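Local coordinates for protein shikimate dehydrogenase (Listeria monocytogenes, PDB 3TNL) that probably catalyses the reversible, NADP(H)-linked interconversion of shikimate and 3-dehydroshikimate on the pathway to chorismate and the aromatic amino acids, at residues 185-188 / 189-193. Sequence-based numbering, arbitrary orientation.
Sequences NRKD and DFYAN. With NAD (nicotinamide-adenine-dinucleotide), chain H.
Asp188 and Phe190 meet where the loop after strand 180-185 turns into helix 191-204, a short local link that shows how a helix cap can double as a cofactor site. Asp188 OD1 accepts a capping hydrogen bond from Phe190 N at 2.9 Å, the donor standing well above the carboxylate plane. A type I turn from Asp188 to Tyr191 is closed by Tyr191 N on Asp188 O (3.2 Å), and a water bridges that same carbonyl to Ala192 N. With chi1 at 66°, CG of Asp188 lies between its backbone N and carbonyl carbon, and the carboxylate points OD1 at the turn amide of Phe190 and OD2 at the cofactor. Asp188 OD2 accepts a bond from the ribose hydroxyl O2B of NAD at 2.6 Å. Arg186 NE adds a nearly straight, salt-bridging bond to Asp188 OD2 at 2.8 Å. This second bond lies in the guanidinium plane and helps to hold that group flat against the adenine, whose C5A sits over its centre.

Asn185 takes the neighbouring hydroxyl: its OD1 accepts from NAD O3B at 2.7 Å, while ND2 donates to O2B and to Arg186 O. The Phe190 ring offers one face to ribose C3B, off-centre toward the rim, and turns an edge to the Asp188 carboxylate.

On Tyr191, the bent Lys187 chain passes over one ring face, with CD 3.6 Å from the centroid in a CH-pi contact and NZ farther out in a cation-pi one. CG of Tyr191 is anti to its backbone N (chi1 -160°), putting the ring edge beside the carbonyl oxygens of Asn185 and Arg186.

This is the adenosine end of a Rossmann-type site: the loop after the second strand of the beta-alpha-beta unit, strand 180-185, holds the adenine ribose.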
ATOM      1  N   ASN B 185       1.602 -21.750  33.673  1.00 14.69           N
ATOM      2  CA  ASN B 185       2.564 -20.765  33.243  1.00 14.28           C
ATOM      3  C   ASN B 185       3.606 -20.582  34.338  1.00 17.45           C
ATOM      4  O   ASN B 185       3.310 -20.747  35.534  1.00 17.28           O
ATOM      5  CB  ASN B 185       1.902 -19.387  32.951  1.00 16.17           C
ATOM      6  CG  ASN B 185       2.753 -18.533  32.020  1.00 15.90           C
ATOM      7  OD1 ASN B 185       2.756 -18.790  30.796  1.00 19.45           O
ATOM      8  ND2 ASN B 185       3.500 -17.558  32.576  1.00 17.39           N
ATOM      9  N   ARG B 186       4.826 -20.238  33.944  1.00 17.65           N
ATOM     10  CA  ARG B 186       5.860 -19.941  34.943  1.00 17.39           C
ATOM     11  C   ARG B 186       5.536 -18.620  35.635  1.00 18.41           C
ATOM     12  O   ARG B 186       4.696 -17.837  35.168  1.00 16.84           O
ATOM     13  CB  ARG B 186       7.260 -19.879  34.323  1.00 17.36           C
ATOM     14  CG  ARG B 186       7.521 -18.781  33.293  1.00 16.42           C
ATOM     15  CD  ARG B 186       8.959 -18.760  32.886  1.00 14.84           C
ATOM     16  NE  ARG B 186       9.275 -17.697  31.941  1.00 16.19           N
ATOM     17  CZ  ARG B 186      10.459 -17.590  31.363  1.00 17.09           C
ATOM     18  NH1 ARG B 186      10.708 -16.595  30.520  1.00 20.16           N
ATOM     19  NH2 ARG B 186      11.380 -18.514  31.609  1.00 16.85           N
ATOM     20  N   LYS B 187       6.190 -18.389  36.772  1.00 19.81           N
ATOM     21  CA  LYS B 187       6.011 -17.183  37.540  1.00 22.99           C
ATOM     22  C   LYS B 187       6.850 -16.029  36.977  1.00 22.15           C
ATOM     23  O   LYS B 187       7.813 -15.551  37.598  1.00 25.04           O
ATOM     24  CB  LYS B 187       6.352 -17.461  38.996  1.00 23.34           C
ATOM     25  CG  LYS B 187       5.439 -18.422  39.678  1.00 28.87           C
ATOM     26  CD  LYS B 187       4.016 -17.953  39.562  1.00 34.10           C
ATOM     27  CE  LYS B 187       3.161 -18.404  40.711  1.00 39.36           C
ATOM     28  NZ  LYS B 187       3.549 -17.625  41.894  1.00 42.16           N
ATOM     29  N   ASP B 188       6.446 -15.571  35.807  1.00 21.34           N
ATOM     30  CA  ASP B 188       7.104 -14.451  35.116  1.00 19.92           C
ATOM     31  C   ASP B 188       6.088 -13.303  34.961  1.00 21.19           C
ATOM     32  O   ASP B 188       5.040 -13.329  35.584  1.00 21.16           O
ATOM     33  CB  ASP B 188       7.730 -14.894  33.786  1.00 19.96           C
ATOM     34  CG  ASP B 188       6.711 -15.334  32.740  1.00 19.00           C
ATOM     35  OD1 ASP B 188       5.482 -15.234  32.966  1.00 18.61           O
ATOM     36  OD2 ASP B 188       7.162 -15.808  31.668  1.00 17.81           O
ATOM     37  N   ASP B 189       6.395 -12.320  34.120  1.00 22.17           N
ATOM     38  CA  ASP B 189       5.498 -11.190  33.925  1.00 23.47           C
ATOM     39  C   ASP B 189       4.172 -11.518  33.256  1.00 22.92           C
ATOM     40  O   ASP B 189       3.266 -10.684  33.289  1.00 25.15           O
ATOM     41  CB  ASP B 189       6.210 -10.091  33.157  1.00 24.82           C
ATOM     42  CG  ASP B 189       7.315  -9.420  33.984  1.00 32.10           C
ATOM     43  OD1 ASP B 189       7.287  -9.502  35.244  1.00 38.23           O
ATOM     44  OD2 ASP B 189       8.187  -8.787  33.364  1.00 42.85           O
ATOM     45  N   PHE B 190       4.044 -12.699  32.639  1.00 19.18           N
ATOM     46  CA  PHE B 190       2.789 -13.111  32.008  1.00 18.82           C
ATOM     47  C   PHE B 190       1.811 -13.786  32.990  1.00 18.71           C
ATOM     48  O   PHE B 190       0.649 -14.015  32.638  1.00 19.42           O
ATOM     49  CB  PHE B 190       3.055 -14.103  30.840  1.00 17.81           C
ATOM     50  CG  PHE B 190       3.809 -13.487  29.688  1.00 18.67           C
ATOM     51  CD1 PHE B 190       3.124 -12.859  28.654  1.00 22.26           C
ATOM     52  CD2 PHE B 190       5.167 -13.520  29.650  1.00 17.71           C
ATOM     53  CE1 PHE B 190       3.800 -12.285  27.593  1.00 23.55           C
ATOM     54  CE2 PHE B 190       5.864 -12.973  28.565  1.00 20.08           C
ATOM     55  CZ  PHE B 190       5.171 -12.332  27.558  1.00 21.98           C
ATOM     56  N   TYR B 191       2.267 -14.144  34.196  1.00 18.03           N
ATOM     57  CA  TYR B 191       1.393 -14.885  35.136  1.00 18.74           C
ATOM     58  C   TYR B 191       0.169 -14.059  35.469  1.00 21.24           C
ATOM     59  O   TYR B 191      -0.945 -14.594  35.542  1.00 20.94           O
ATOM     60  CB  TYR B 191       2.141 -15.319  36.418  1.00 19.74           C
ATOM     61  CG  TYR B 191       1.487 -16.448  37.194  1.00 18.42           C
ATOM     62  CD1 TYR B 191       0.605 -16.194  38.252  1.00 22.01           C
ATOM     63  CD2 TYR B 191       1.720 -17.783  36.846  1.00 19.09           C
ATOM     64  CE1 TYR B 191       0.008 -17.257  38.956  1.00 22.91           C
ATOM     65  CE2 TYR B 191       1.148 -18.826  37.567  1.00 21.36           C
ATOM     66  CZ  TYR B 191       0.281 -18.565  38.590  1.00 23.60           C
ATOM     67  OH  TYR B 191      -0.297 -19.639  39.273  1.00 24.41           O
ATOM     68  N   ALA B 192       0.362 -12.767  35.694  1.00 22.15           N
ATOM     69  CA  ALA B 192      -0.769 -11.874  35.974  1.00 22.50           C
ATOM     70  C   ALA B 192      -1.791 -11.797  34.832  1.00 20.91           C
ATOM     71  O   ALA B 192      -2.993 -11.653  35.059  1.00 22.00           O
ATOM     72  CB  ALA B 192      -0.289 -10.476  36.364  1.00 23.33           C
ATOM     73  N   ASN B 193      -1.320 -11.895  33.598  1.00 20.62           N
ATOM     74  CA  ASN B 193      -2.210 -11.906  32.453  1.00 20.33           C
ATOM     75  C   ASN B 193      -3.038 -13.192  32.470  1.00 18.49           C
ATOM     76  O   ASN B 193      -4.217 -13.199  32.162  1.00 18.31           O
ATOM     77  CB  ASN B 193      -1.440 -11.848  31.137  1.00 21.30           C
ATOM     78  CG  ASN B 193      -2.364 -11.734  29.961  1.00 23.48           C
ATOM     79  OD1 ASN B 193      -3.235 -10.844  29.929  1.00 26.43           O
ATOM     80  ND2 ASN B 193      -2.218 -12.649  28.988  1.00 25.44           N
TER
HETATM   81  PA  NAD H 292       4.427 -14.100  24.084  1.00 22.52           P
HETATM   82  O1A NAD H 292       5.793 -13.421  24.153  1.00 24.66           O
HETATM   83  O2A NAD H 292       3.190 -13.225  24.025  1.00 22.59           O
HETATM   84  O5B NAD H 292       4.327 -15.179  25.289  1.00 21.80           O
HETATM   85  C5B NAD H 292       5.387 -16.060  25.663  1.00 17.88           C
HETATM   86  C4B NAD H 292       4.833 -17.180  26.551  1.00 17.10           C
HETATM   87  O4B NAD H 292       5.845 -18.184  26.724  1.00 17.55           O
HETATM   88  C3B NAD H 292       4.551 -16.714  27.966  1.00 15.74           C
HETATM   89  O3B NAD H 292       3.468 -17.521  28.493  1.00 17.42           O
HETATM   90  C2B NAD H 292       5.811 -17.026  28.738  1.00 15.14           C
HETATM   91  O2B NAD H 292       5.585 -17.256  30.122  1.00 17.21           O
HETATM   92  C1B NAD H 292       6.251 -18.313  28.070  1.00 15.64           C
HETATM   93  N9A NAD H 292       7.680 -18.641  28.125  1.00 16.50           N
HETATM   94  C8A NAD H 292       8.646 -18.054  27.379  1.00 20.22           C
HETATM   95  N7A NAD H 292       9.829 -18.651  27.633  1.00 19.27           N
HETATM   96  C5A NAD H 292       9.647 -19.647  28.537  1.00 15.99           C
HETATM   97  C6A NAD H 292      10.423 -20.591  29.178  1.00 15.09           C
HETATM   98  N6A NAD H 292      11.733 -20.677  28.925  1.00 18.64           N
HETATM   99  N1A NAD H 292       9.852 -21.475  30.025  1.00 16.37           N
HETATM  100  C2A NAD H 292       8.525 -21.417  30.297  1.00 16.11           C
HETATM  101  N3A NAD H 292       7.697 -20.520  29.714  1.00 15.96           N
HETATM  102  C4A NAD H 292       8.210 -19.629  28.836  1.00 15.85           C
HETATM  103  O3  NAD H 292       4.503 -15.071  22.815  1.00 22.21           O
HETATM  104  PN  NAD H 292       3.310 -15.477  21.817  1.00 23.05           P
HETATM  105  O1N NAD H 292       3.093 -14.432  20.751  1.00 27.63           O
HETATM  106  O2N NAD H 292       2.123 -16.001  22.628  1.00 22.44           O
HETATM  107  O5D NAD H 292       3.941 -16.708  20.990  1.00 25.20           O
HETATM  108  C5D NAD H 292       4.264 -17.906  21.685  1.00 25.94           C
HETATM  109  C4D NAD H 292       4.545 -18.922  20.595  1.00 25.71           C
HETATM  110  O4D NAD H 292       3.398 -19.025  19.734  1.00 30.32           O
HETATM  111  C3D NAD H 292       5.703 -18.486  19.712  1.00 30.50           C
HETATM  112  O3D NAD H 292       6.588 -19.598  19.545  1.00 34.67           O
HETATM  113  C2D NAD H 292       5.054 -18.098  18.393  1.00 31.18           C
HETATM  114  O2D NAD H 292       5.938 -18.255  17.260  1.00 32.23           O
HETATM  115  C1D NAD H 292       3.844 -19.024  18.366  1.00 30.00           C
HETATM  116  N1N NAD H 292       2.709 -18.591  17.548  1.00 31.14           N
HETATM  117  C2N NAD H 292       2.260 -19.390  16.562  1.00 30.79           C
HETATM  118  C3N NAD H 292       1.171 -19.015  15.782  1.00 28.23           C
HETATM  119  C7N NAD H 292       0.648 -19.882  14.684  1.00 31.70           C
HETATM  120  O7N NAD H 292      -0.031 -19.311  13.832  1.00 33.03           O
HETATM  121  N7N NAD H 292       0.901 -21.209  14.686  1.00 23.40           N
HETATM  122  C4N NAD H 292       0.544 -17.784  16.032  1.00 30.95           C
HETATM  123  C5N NAD H 292       1.023 -16.978  17.059  1.00 30.35           C
HETATM  124  C6N NAD H 292       2.121 -17.400  17.810  1.00 31.03           C
HETATM  125  O   HOH W   1       2.934 -11.575  36.500  1.00 25.33           O